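Local coordinates for protein multiheme cytochrome cf (Carboxydothermus ferrireducens DSM 11255, PDB 6QVM) that probably sits in the cell's S-layer and passes electrons through its eleven c-type hemes to insoluble Fe(III) outside the cell, at residues E145-V149 and K169-W173; V283-Y289 and H306-L311; P325-T329 and K385-G389. All coordinates share one frame; numbering follows the deposited sequence.

Contact 1. Residues E145-V149 and K169-W173; sequences EVAKV and KALVW
Val146 of the short helix 143-146 sets its forked side chain against helix 165-176; here a short helix and the turn after it pack on a longer helix, in a region remote from the chain's centre whose sequence is consistent with an S-layer homology-type domain, which would anchor the cytochrome in the cell's surface layer. A beta-branched residue suits this place because its two methyl groups serve two partners. With CG1 anti to the backbone N (chi1 164°), that methyl reaches the backbone of the facing helix, 3.5 Å from Ala170 N. CG2 takes the other branch and settles above the indole plane of Trp173, displaced toward the rim, 3.6 Å from Trp173 CD2. The two side chains stand roughly perpendicular. Ala170, whose CB points away overall, presents its backbone N to the valine, and Ala170 CB only grazes Val146 CG1 at 4.2 Å. Met137 of helix 129-139 touches both Val146 and Trp173, so the pair belongs to a larger apolar cluster. At the pyrrole side of the indole, Glu145 contributes only its aliphatic part, CG lying 4.1 Å from Trp173 NE1, while a bend at chi2 carries the carboxylate away from the contact, where a charged group is easily tolerated. Beyond Val146 the chain makes a type I turn to Val149, which brings a second valine up to Lys169. Val149 CG2 rests 3.6 Å from Lys169 CB, and the two side chains run antiparallel alongside one another. Lysine does double duty here, its methylenes packing against valine and its ammonium seeking a carbonyl. The chain bends at chi3 (75°), and Lys169 NZ finishes 2.9 Å from Val149 O in a hydrogen bond nearly in line with the C=O bond (164° at the oxygen).

Contact 2. Residues V283-Y289 and H306-L311; sequences VGKDYKY and HTQNWL. With HEC (heme c), chain H.
Tyr289, His306 and Trp310 make an aromatic cluster beside heme c, where the loop after strand 279-284 meets the lead-in to helix 310-313 through a single beta bridge, Lys288 with Asn309. His306 turns an edge toward the face of Tyr289, the ring planes 50° apart, and the two side chains point the same way. Trp310, its CG anti to the backbone N (chi1 163°), brings the indole alongside Tyr289 and under Val283 CG2, with Trp310 CB 3.7 Å from Tyr289 CZ. On the heme side, CMB is 3.4 Å from Tyr289 CZ; the imidazole borders the same methyl, its ND1 hydrogen-bonded to Asp304 OD2. Replacing Tyr289 by an alanine would probably open a gap between Trp310 and the heme methyl and leave the imidazole edge without its ring partner. A second aromatic, Tyr287, lies flat under Leu311, a leucine that offers methyl CD2 to the ring face, 3.7 Å from the centroid; the tyrosine hydroxyl is tied to Glu342. Asparagine's short amide suits the N-cap: Asn309 OD1 accepts from Val312 N. The backbones are pinned by Tyr289 N to Gln308 O and by Trp310 N, 2.6 Å from Tyr287 O.

Contact 3. Residues P325-T329 and K385-G389; sequences PNGIT and KCHEG. With HEC (heme c), chain J.
Lys385 lays the end of its chain across the amide of Asn326, with CE 3.5 Å from Asn326 CG and the two side chains crossing at a slant. Bends at chi2 and chi3 bring the ammonium round to the amide oxygen, where Lys385 NZ gives Asn326 OD1 a weak hydrogen bond of 2.9 Å. A water adds a second link, donating to Asn326 O at 2.9 Å and accepting a weak bond from the same ammonium. Asparagine suits the place because its amide works in two directions: the oxygen meets lysine while ND2 is bonded to Ala353 O, which fixes the amide's orientation. The neighbouring residue has to be glycine, since a CB at Gly327 would collide with the carbonyl oxygen of Lys385, which lies 3.3 Å from Gly327 CA. That close approach lets Ile328 N hydrogen-bond to Lys385 O at 2.8 Å, although the bond is bent (130° at the hydrogen) and the donor is tilted somewhat from the carbonyl plane. The side chain of Ile328 packs on Leu581, Tyr584 and another heme, an apolar role for a buried branched residue; Glu388 is a looser neighbour, its carboxylate held by His392 ND1 and Ala390 N. Gly327 CA also lies against the sulfur, 3.8 Å from Cys386 SG. That sulfur is covalently joined to the heme, SG to CAC, and the next residue turns its imidazole onto the iron, with His387 NE2 2.0 Å from FE. His243 is the other histidine on that iron, and His387 ND1 makes a weak hydrogen bond to Arg393 O. The contact thus braces the loop 325-329 against the second cysteine and the histidine of a CXXCH motif, the attachment site of a bis-histidine c-type heme.

Overall arrangement
From the N terminus, contact 1 comes first, closing a span of 19 residues between helices 143-146 and 165-176 in a peripheral helical region. Far along the chain, contact 2 closes a loop of 16 residues that carries strands 292-295 and 300-303, tying the five-stranded antiparallel sheet to helix 310-313 beside a heme. Contact 3 opens soon afterwards and spans 55 residues, bringing the loop before strand 333-336 to the heme-binding stretch after helix 381-384. The three follow in series, with no nesting or crossing. Contacts 2 and 3 have centres about 20 Å apart in the heme-bearing part; the centre of contact 1 lies about 51 Å from that of contact 2 and about 56 Å from that of contact 3.

Contact 1. Residues E145-V149 and K169-W173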
loop_
_atom_site.group_PDB
_atom_site.type_symbol
_atom_site.label_atom_id
_atom_site.label_comp_id
_atom_site.label_asym_id
_atom_site.label_seq_id
_atom_site.Cartn_x
_atom_site.Cartn_y
_atom_site.Cartn_z
ATOM N N GLU A 145 42.566 1.254 -21.885
ATOM C CA GLU A 145 43.717 1.959 -21.338
ATOM C C GLU A 145 44.870 1.006 -21.051
ATOM O O GLU A 145 46.033 1.427 -21.033
ATOM C CB GLU A 145 43.314 2.704 -20.063
ATOM C CG GLU A 145 44.145 3.943 -19.776
ATOM C CD GLU A 145 43.959 5.013 -20.832
ATOM O OE1 GLU A 145 42.867 5.071 -21.436
ATOM O OE2 GLU A 145 44.910 5.788 -21.065
ATOM N N VAL A 146 44.564 -0.272 -20.827
ATOM C CA VAL A 146 45.585 -1.264 -20.515
ATOM C C VAL A 146 46.261 -1.761 -21.788
ATOM O O VAL A 146 47.474 -1.991 -21.807
ATOM C CB VAL A 146 44.957 -2.412 -19.704
ATOM C CG1 VAL A 146 45.863 -3.632 -19.691
ATOM C CG2 VAL A 146 44.668 -1.948 -18.290
ATOM N N ALA A 147 45.499 -1.915 -22.871
ATOM C CA ALA A 147 46.091 -2.307 -24.145
ATOM C C ALA A 147 46.995 -1.230 -24.735
ATOM O O ALA A 147 47.698 -1.502 -25.714
ATOM C CB ALA A 147 44.988 -2.660 -25.145
ATOM N N LYS A 148 46.994 -0.026 -24.168
ATOM C CA LYS A 148 47.792 1.078 -24.686
ATOM C C LYS A 148 49.246 1.043 -24.233
ATOM O O LYS A 148 49.993 1.973 -24.558
ATOM C CB LYS A 148 47.172 2.417 -24.275
ATOM C CG LYS A 148 46.286 3.042 -25.334
ATOM C CD LYS A 148 45.908 4.467 -24.973
ATOM N N VAL A 149 49.671 0.019 -23.497
ATOM C CA VAL A 149 51.060 -0.084 -23.070
ATOM C C VAL A 149 51.775 -1.058 -23.994
ATOM O O VAL A 149 51.200 -2.047 -24.465
ATOM C CB VAL A 149 51.202 -0.498 -21.585
ATOM C CG1 VAL A 149 50.568 0.545 -20.678
ATOM C CG2 VAL A 149 50.608 -1.876 -21.345
ATOM N N LYS A 169 50.031 -6.621 -18.892
ATOM C CA LYS A 169 49.845 -5.205 -19.196
ATOM C C LYS A 169 49.061 -4.505 -18.094
ATOM O O LYS A 169 49.300 -3.327 -17.799
ATOM C CB LYS A 169 49.148 -5.046 -20.542
ATOM C CG LYS A 169 49.275 -6.261 -21.450
ATOM C CD LYS A 169 48.965 -5.900 -22.888
ATOM C CE LYS A 169 50.115 -5.138 -23.511
ATOM N NZ LYS A 169 49.719 -4.487 -24.785
ATOM N N ALA A 170 48.115 -5.214 -17.475
ATOM C CA ALA A 170 47.307 -4.618 -16.415
ATOM C C ALA A 170 48.159 -4.277 -15.202
ATOM O O ALA A 170 47.988 -3.220 -14.583
ATOM C CB ALA A 170 46.175 -5.560 -16.018
ATOM N N LEU A 171 49.093 -5.162 -14.854
ATOM C CA LEU A 171 49.931 -4.926 -13.683
ATOM C C LEU A 171 50.816 -3.697 -13.861
ATOM O O LEU A 171 51.132 -3.016 -12.880
ATOM C CB LEU A 171 50.776 -6.165 -13.396
ATOM C CG LEU A 171 51.601 -6.249 -12.109
ATOM C CD1 LEU A 171 50.755 -5.923 -10.892
ATOM C CD2 LEU A 171 52.195 -7.643 -11.983
ATOM N N VAL A 172 51.220 -3.400 -15.096
ATOM C CA VAL A 172 52.046 -2.225 -15.346
ATOM C C VAL A 172 51.186 -0.966 -15.385
ATOM O O VAL A 172 51.580 0.091 -14.876
ATOM C CB VAL A 172 52.860 -2.414 -16.637
ATOM C CG1 VAL A 172 53.740 -1.210 -16.893
ATOM C CG2 VAL A 172 53.672 -3.688 -16.554
ATOM N N TRP A 173 50.010 -1.052 -16.013
ATOM C CA TRP A 173 49.055 0.055 -15.978
ATOM C C TRP A 173 48.740 0.456 -14.542
ATOM O O TRP A 173 48.730 1.643 -14.197
ATOM C CB TRP A 173 47.768 -0.327 -16.720
ATOM C CG TRP A 173 46.581 0.511 -16.341
ATOM C CD1 TRP A 173 46.329 1.797 -16.726
ATOM C CD2 TRP A 173 45.487 0.119 -15.500
ATOM N NE1 TRP A 173 45.146 2.230 -16.177
ATOM C CE2 TRP A 173 44.609 1.219 -15.422
ATOM C CE3 TRP A 173 45.165 -1.053 -14.805
ATOM C CZ2 TRP A 173 43.430 1.180 -14.682
ATOM C CZ3 TRP A 173 43.993 -1.089 -14.072
ATOM C CH2 TRP A 173 43.141 0.020 -14.016
#

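Contact 2. Residues V283-Y289 and H306-L311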
loop_
_atom_site.group_PDB
_atom_site.type_symbol
_atom_site.label_atom_id
_atom_site.label_comp_id
_atom_site.label_asym_id
_atom_site.label_seq_id
_atom_site.Cartn_x
_atom_site.Cartn_y
_atom_site.Cartn_z
ATOM N N VAL A 283 -0.599 -0.781 -26.305
ATOM C CA VAL A 283 -0.207 0.603 -26.532
ATOM C C VAL A 283 0.885 0.621 -27.594
ATOM O O VAL A 283 1.949 0.016 -27.412
ATOM C CB VAL A 283 0.273 1.263 -25.230
ATOM C CG1 VAL A 283 0.852 2.638 -25.508
ATOM C CG2 VAL A 283 -0.879 1.352 -24.229
ATOM N N GLY A 284 0.627 1.325 -28.691
ATOM C CA GLY A 284 1.537 1.339 -29.812
ATOM C C GLY A 284 2.788 2.163 -29.567
ATOM O O GLY A 284 2.960 2.815 -28.538
ATOM N N LYS A 285 3.678 2.137 -30.561
ATOM C CA LYS A 285 4.893 2.936 -30.503
ATOM C C LYS A 285 4.600 4.432 -30.463
ATOM O O LYS A 285 5.443 5.198 -29.988
ATOM C CB LYS A 285 5.793 2.602 -31.695
ATOM C CG LYS A 285 6.320 1.178 -31.686
ATOM C CD LYS A 285 7.837 1.153 -31.721
ATOM C CE LYS A 285 8.374 -0.213 -31.309
ATOM N NZ LYS A 285 8.204 -0.450 -29.851
ATOM N N ASP A 286 3.432 4.859 -30.946
ATOM C CA ASP A 286 2.995 6.244 -30.863
ATOM C C ASP A 286 2.134 6.513 -29.634
ATOM O O ASP A 286 1.540 7.589 -29.537
ATOM C CB ASP A 286 2.229 6.626 -32.134
ATOM C CG ASP A 286 0.955 5.824 -32.315
ATOM O OD1 ASP A 286 0.833 4.753 -31.685
ATOM O OD2 ASP A 286 0.075 6.272 -33.083
ATOM N N TYR A 287 2.020 5.538 -28.728
ATOM C CA TYR A 287 1.302 5.615 -27.456
ATOM C C TYR A 287 -0.210 5.644 -27.606
ATOM O O TYR A 287 -0.914 5.992 -26.641
ATOM C CB TYR A 287 1.752 6.817 -26.616
ATOM C CG TYR A 287 3.197 6.736 -26.214
ATOM C CD1 TYR A 287 3.582 6.025 -25.087
ATOM C CD2 TYR A 287 4.178 7.358 -26.969
ATOM C CE1 TYR A 287 4.905 5.947 -24.713
ATOM C CE2 TYR A 287 5.508 7.284 -26.610
ATOM C CZ TYR A 287 5.864 6.574 -25.480
ATOM O OH TYR A 287 7.181 6.485 -25.108
ATOM N N LYS A 288 -0.738 5.284 -28.770
ATOM C CA LYS A 288 -2.175 5.173 -28.949
ATOM C C LYS A 288 -2.597 3.720 -28.819
ATOM O O LYS A 288 -1.835 2.806 -29.139
ATOM C CB LYS A 288 -2.617 5.719 -30.305
ATOM C CG LYS A 288 -2.250 7.167 -30.536
ATOM C CD LYS A 288 -3.167 7.852 -31.529
ATOM C CE LYS A 288 -2.664 9.258 -31.829
ATOM N NZ LYS A 288 -3.748 10.134 -32.361
ATOM N N TYR A 289 -3.822 3.514 -28.349
ATOM C CA TYR A 289 -4.318 2.160 -28.186
ATOM C C TYR A 289 -4.492 1.490 -29.545
ATOM O O TYR A 289 -4.611 2.141 -30.585
ATOM C CB TYR A 289 -5.630 2.165 -27.407
ATOM C CG TYR A 289 -5.438 2.495 -25.944
ATOM C CD1 TYR A 289 -4.880 1.569 -25.076
ATOM C CD2 TYR A 289 -5.800 3.736 -25.435
ATOM C CE1 TYR A 289 -4.700 1.860 -23.742
ATOM C CE2 TYR A 289 -5.619 4.038 -24.100
ATOM C CZ TYR A 289 -5.073 3.093 -23.263
ATOM O OH TYR A 289 -4.885 3.385 -21.939
ATOM N N HIS A 306 -10.779 1.650 -28.210
ATOM C CA HIS A 306 -9.939 2.680 -27.613
ATOM C C HIS A 306 -9.007 3.261 -28.671
ATOM O O HIS A 306 -8.344 2.519 -29.404
ATOM C CB HIS A 306 -9.128 2.112 -26.449
ATOM C CG HIS A 306 -9.898 1.987 -25.169
ATOM N ND1 HIS A 306 -10.348 0.779 -24.684
ATOM C CD2 HIS A 306 -10.289 2.921 -24.269
ATOM C CE1 HIS A 306 -10.987 0.973 -23.542
ATOM N NE2 HIS A 306 -10.966 2.266 -23.269
ATOM N N THR A 307 -8.951 4.592 -28.748
ATOM C CA THR A 307 -8.027 5.267 -29.642
ATOM C C THR A 307 -7.267 6.397 -28.966
ATOM O O THR A 307 -6.499 7.093 -29.643
ATOM C CB THR A 307 -8.757 5.825 -30.875
ATOM O OG1 THR A 307 -9.847 6.660 -30.458
ATOM C CG2 THR A 307 -9.280 4.698 -31.765
ATOM N N GLN A 308 -7.448 6.595 -27.662
ATOM C CA GLN A 308 -6.771 7.673 -26.956
ATOM C C GLN A 308 -5.259 7.472 -26.968
ATOM O O GLN A 308 -4.742 6.382 -27.227
ATOM C CB GLN A 308 -7.258 7.774 -25.505
ATOM C CG GLN A 308 -8.760 7.935 -25.332
ATOM C CD GLN A 308 -9.488 6.609 -25.258
ATOM O OE1 GLN A 308 -9.115 5.643 -25.923
ATOM N NE2 GLN A 308 -10.535 6.556 -24.443
ATOM N N ASN A 309 -4.545 8.565 -26.699
ATOM C CA ASN A 309 -3.120 8.503 -26.399
ATOM C C ASN A 309 -2.982 8.116 -24.931
ATOM O O ASN A 309 -3.374 8.877 -24.040
ATOM C CB ASN A 309 -2.442 9.838 -26.701
ATOM C CG ASN A 309 -0.926 9.781 -26.540
ATOM O OD1 ASN A 309 -0.406 9.185 -25.592
ATOM N ND2 ASN A 309 -0.212 10.411 -27.466
ATOM N N TRP A 310 -2.422 6.929 -24.682
ATOM C CA TRP A 310 -2.335 6.421 -23.318
ATOM C C TRP A 310 -1.419 7.289 -22.471
ATOM O O TRP A 310 -1.720 7.577 -21.308
ATOM C CB TRP A 310 -1.850 4.972 -23.320
ATOM C CG TRP A 310 -1.339 4.508 -21.988
ATOM C CD1 TRP A 310 -2.082 4.042 -20.940
ATOM C CD2 TRP A 310 0.026 4.472 -21.560
ATOM N NE1 TRP A 310 -1.263 3.717 -19.887
ATOM C CE2 TRP A 310 0.037 3.967 -20.243
ATOM C CE3 TRP A 310 1.243 4.809 -22.165
ATOM C CZ2 TRP A 310 1.215 3.796 -19.520
ATOM C CZ3 TRP A 310 2.412 4.638 -21.444
ATOM C CH2 TRP A 310 2.389 4.140 -20.134
ATOM N N LEU A 311 -0.299 7.726 -23.044
ATOM C CA LEU A 311 0.662 8.516 -22.279
ATOM C C LEU A 311 0.074 9.858 -21.859
ATOM O O LEU A 311 0.304 10.321 -20.735
ATOM C CB LEU A 311 1.932 8.714 -23.100
ATOM C CG LEU A 311 3.160 9.302 -22.408
ATOM C CD1 LEU A 311 3.593 8.440 -21.236
ATOM C CD2 LEU A 311 4.299 9.454 -23.409
HETATM FE FE HEC H . -7.890 3.582 -15.704
HETATM C CHA HEC H . -8.849 0.706 -14.024
HETATM C CHB HEC H . -7.953 1.821 -18.660
HETATM C CHC HEC H . -7.191 6.480 -17.436
HETATM C CHD HEC H . -7.401 5.234 -12.754
HETATM N NA HEC H . -8.322 1.632 -16.243
HETATM C C1A HEC H . -8.663 0.603 -15.384
HETATM C C2A HEC H . -8.820 -0.605 -16.168
HETATM C C3A HEC H . -8.576 -0.304 -17.449
HETATM C C4A HEC H . -8.258 1.110 -17.521
HETATM C CMA HEC H . -8.618 -1.294 -18.631
HETATM C CAA HEC H . -9.218 -1.988 -15.605
HETATM C CBA HEC H . -10.746 -2.017 -15.520
HETATM C CGA HEC H . -11.234 -3.374 -15.083
HETATM O O1A HEC H . -10.832 -3.855 -13.988
HETATM O O2A HEC H . -12.053 -3.963 -15.837
HETATM N NB HEC H . -7.587 4.063 -17.672
HETATM C C1B HEC H . -7.765 3.190 -18.733
HETATM C C2B HEC H . -7.701 3.966 -19.953
HETATM C C3B HEC H . -7.488 5.258 -19.624
HETATM C C4B HEC H . -7.411 5.338 -18.178
HETATM C CMB HEC H . -7.840 3.356 -21.365
HETATM C CAB HEC H . -7.336 6.473 -20.574
HETATM C CBB HEC H . -8.606 6.697 -21.428
HETATM N NC HEC H . -7.364 5.488 -15.190
HETATM C C1C HEC H . -7.150 6.544 -16.058
HETATM C C2C HEC H . -6.906 7.739 -15.274
HETATM C C3C HEC H . -6.965 7.398 -13.972
HETATM C C4C HEC H . -7.253 5.976 -13.905
HETATM C CMC HEC H . -6.606 9.134 -15.864
HETATM C CAC HEC H . -6.750 8.303 -12.733
HETATM C CBC HEC H . -7.851 9.379 -12.647
HETATM N ND HEC H . -8.070 3.039 -13.711
HETATM C C1D HEC H . -7.862 3.934 -12.666
HETATM C C2D HEC H . -8.217 3.283 -11.432
HETATM C C3D HEC H . -8.672 1.865 -11.819
HETATM C C4D HEC H . -8.545 1.809 -13.255
HETATM C CMD HEC H . -8.118 3.938 -10.041
HETATM C CAD HEC H . -9.164 0.722 -10.900
HETATM C CBD HEC H . -10.354 1.192 -10.060
HETATM C CGD HEC H . -11.607 1.221 -10.895
HETATM O O1D HEC H . -11.596 0.613 -11.990
HETATM O O2D HEC H . -12.613 1.843 -10.475
#

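Contact 3. Residues P325-T329 and K385-G389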
loop_
_atom_site.group_PDB
_atom_site.type_symbol
_atom_site.label_atom_id
_atom_site.label_comp_id
_atom_site.label_asym_id
_atom_site.label_seq_id
_atom_site.Cartn_x
_atom_site.Cartn_y
_atom_site.Cartn_z
ATOM N N PRO A 325 3.229 16.057 -8.623
ATOM C CA PRO A 325 2.133 15.225 -8.116
ATOM C C PRO A 325 1.734 14.148 -9.112
ATOM O O PRO A 325 1.778 14.345 -10.330
ATOM C CB PRO A 325 0.992 16.229 -7.900
ATOM C CG PRO A 325 1.674 17.558 -7.774
ATOM C CD PRO A 325 2.860 17.480 -8.691
ATOM N N ASN A 326 1.330 13.001 -8.578
ATOM C CA ASN A 326 0.848 11.895 -9.387
ATOM C C ASN A 326 -0.665 11.775 -9.259
ATOM O O ASN A 326 -1.300 12.400 -8.404
ATOM C CB ASN A 326 1.528 10.581 -8.989
ATOM C CG ASN A 326 1.296 10.224 -7.543
ATOM O OD1 ASN A 326 1.274 11.090 -6.674
ATOM N ND2 ASN A 326 1.121 8.940 -7.274
ATOM N N GLY A 327 -1.241 10.949 -10.122
ATOM C CA GLY A 327 -2.680 10.806 -10.146
ATOM C C GLY A 327 -3.327 11.665 -11.210
ATOM O O GLY A 327 -2.747 11.883 -12.279
ATOM N N ILE A 328 -4.519 12.187 -10.910
ATOM C CA ILE A 328 -5.341 12.819 -11.937
ATOM C C ILE A 328 -4.749 14.150 -12.399
ATOM O O ILE A 328 -5.024 14.600 -13.519
ATOM C CB ILE A 328 -6.782 12.974 -11.420
ATOM C CG1 ILE A 328 -7.711 13.403 -12.553
ATOM C CG2 ILE A 328 -6.835 13.941 -10.248
ATOM C CD1 ILE A 328 -9.141 12.960 -12.357
ATOM N N THR A 329 -3.929 14.796 -11.572
ATOM C CA THR A 329 -3.272 16.036 -11.966
ATOM C C THR A 329 -1.854 15.811 -12.476
ATOM O O THR A 329 -1.113 16.781 -12.648
ATOM C CB THR A 329 -3.244 17.029 -10.799
ATOM O OG1 THR A 329 -2.363 16.546 -9.780
ATOM C CG2 THR A 329 -4.641 17.222 -10.212
ATOM N N LYS A 385 -6.576 10.330 -5.502
ATOM C CA LYS A 385 -5.969 11.012 -6.638
ATOM C C LYS A 385 -5.978 10.150 -7.892
ATOM O O LYS A 385 -5.806 10.681 -8.993
ATOM C CB LYS A 385 -4.547 11.449 -6.294
ATOM C CG LYS A 385 -3.638 10.326 -5.846
ATOM C CD LYS A 385 -2.636 10.839 -4.817
ATOM C CE LYS A 385 -1.233 10.293 -5.064
ATOM N NZ LYS A 385 -0.222 10.908 -4.157
ATOM N N CYS A 386 -6.175 8.840 -7.747
ATOM C CA CYS A 386 -6.448 7.943 -8.865
ATOM C C CYS A 386 -7.862 7.382 -8.839
ATOM O O CYS A 386 -8.524 7.348 -9.876
ATOM C CB CYS A 386 -5.448 6.783 -8.884
ATOM S SG CYS A 386 -3.714 7.276 -9.011
ATOM N N HIS A 387 -8.343 6.948 -7.673
ATOM C CA HIS A 387 -9.726 6.496 -7.521
ATOM C C HIS A 387 -10.608 7.698 -7.178
ATOM O O HIS A 387 -11.106 7.850 -6.061
ATOM C CB HIS A 387 -9.825 5.430 -6.439
ATOM C CG HIS A 387 -8.930 4.247 -6.642
ATOM N ND1 HIS A 387 -9.397 3.042 -7.122
ATOM C CD2 HIS A 387 -7.613 4.065 -6.384
ATOM C CE1 HIS A 387 -8.399 2.178 -7.180
ATOM N NE2 HIS A 387 -7.306 2.772 -6.735
ATOM N N GLU A 388 -10.808 8.561 -8.175
ATOM C CA GLU A 388 -11.361 9.881 -7.890
ATOM C C GLU A 388 -12.846 9.851 -7.555
ATOM O O GLU A 388 -13.358 10.836 -7.014
ATOM C CB GLU A 388 -11.117 10.824 -9.068
ATOM C CG GLU A 388 -12.144 10.729 -10.185
ATOM C CD GLU A 388 -12.027 9.459 -11.003
ATOM O OE1 GLU A 388 -13.054 8.778 -11.195
ATOM O OE2 GLU A 388 -10.914 9.145 -11.472
ATOM N N GLY A 389 -13.549 8.764 -7.865
ATOM C CA GLY A 389 -14.956 8.648 -7.540
ATOM C C GLY A 389 -15.914 8.951 -8.674
ATOM O O GLY A 389 -17.130 8.888 -8.467
HETATM FE FE HEC J . -5.730 1.605 -6.588
HETATM C CHA HEC J . -6.616 -1.060 -8.510
HETATM C CHB HEC J . -7.481 0.260 -3.934
HETATM C CHC HEC J . -4.392 3.982 -4.491
HETATM C CHD HEC J . -4.452 3.288 -9.323
HETATM N NA HEC J . -6.829 -0.082 -6.267
HETATM C C1A HEC J . -7.113 -1.034 -7.225
HETATM C C2A HEC J . -8.026 -2.000 -6.649
HETATM C C3A HEC J . -8.269 -1.634 -5.386
HETATM C C4A HEC J . -7.526 -0.419 -5.127
HETATM C CMA HEC J . -9.192 -2.370 -4.396
HETATM C CAA HEC J . -8.611 -3.227 -7.379
HETATM C CBA HEC J . -7.735 -4.443 -7.096
HETATM C CGA HEC J . -8.395 -5.659 -7.692
HETATM O O1A HEC J . -8.972 -5.559 -8.811
HETATM O O2A HEC J . -8.335 -6.735 -7.042
HETATM N NB HEC J . -5.911 2.045 -4.590
HETATM C C1B HEC J . -6.645 1.325 -3.664
HETATM C C2B HEC J . -6.393 1.885 -2.355
HETATM C C3B HEC J . -5.545 2.924 -2.504
HETATM C C4B HEC J . -5.223 3.039 -3.918
HETATM C CMB HEC J . -7.061 1.360 -1.063
HETATM C CAB HEC J . -4.990 3.846 -1.389
HETATM C CBB HEC J . -4.212 3.066 -0.298
HETATM N NC HEC J . -4.681 3.345 -6.871
HETATM C C1C HEC J . -4.151 4.126 -5.851
HETATM C C2C HEC J . -3.313 5.152 -6.453
HETATM C C3C HEC J . -3.270 4.928 -7.788
HETATM C C4C HEC J . -4.168 3.810 -8.072
HETATM C CMC HEC J . -2.487 6.192 -5.656
HETATM C CAC HEC J . -2.521 5.751 -8.882
HETATM C CBC HEC J . -0.989 5.828 -8.672
HETATM N ND HEC J . -5.562 1.184 -8.599
HETATM C C1D HEC J . -4.992 2.034 -9.551
HETATM C C2D HEC J . -5.075 1.390 -10.841
HETATM C C3D HEC J . -5.748 0.039 -10.580
HETATM C C4D HEC J . -6.013 -0.006 -9.164
HETATM C CMD HEC J . -4.590 1.935 -12.197
HETATM C CAD HEC J . -6.054 -1.063 -11.608
HETATM C CBD HEC J . -4.891 -2.054 -11.491
HETATM C CGD HEC J . -4.943 -3.122 -12.554
HETATM O O1D HEC J . -6.058 -3.379 -13.078
HETATM O O2D HEC J . -3.874 -3.715 -12.864
HETATM O O HOH W 1 -0.761 13.743 -5.839
#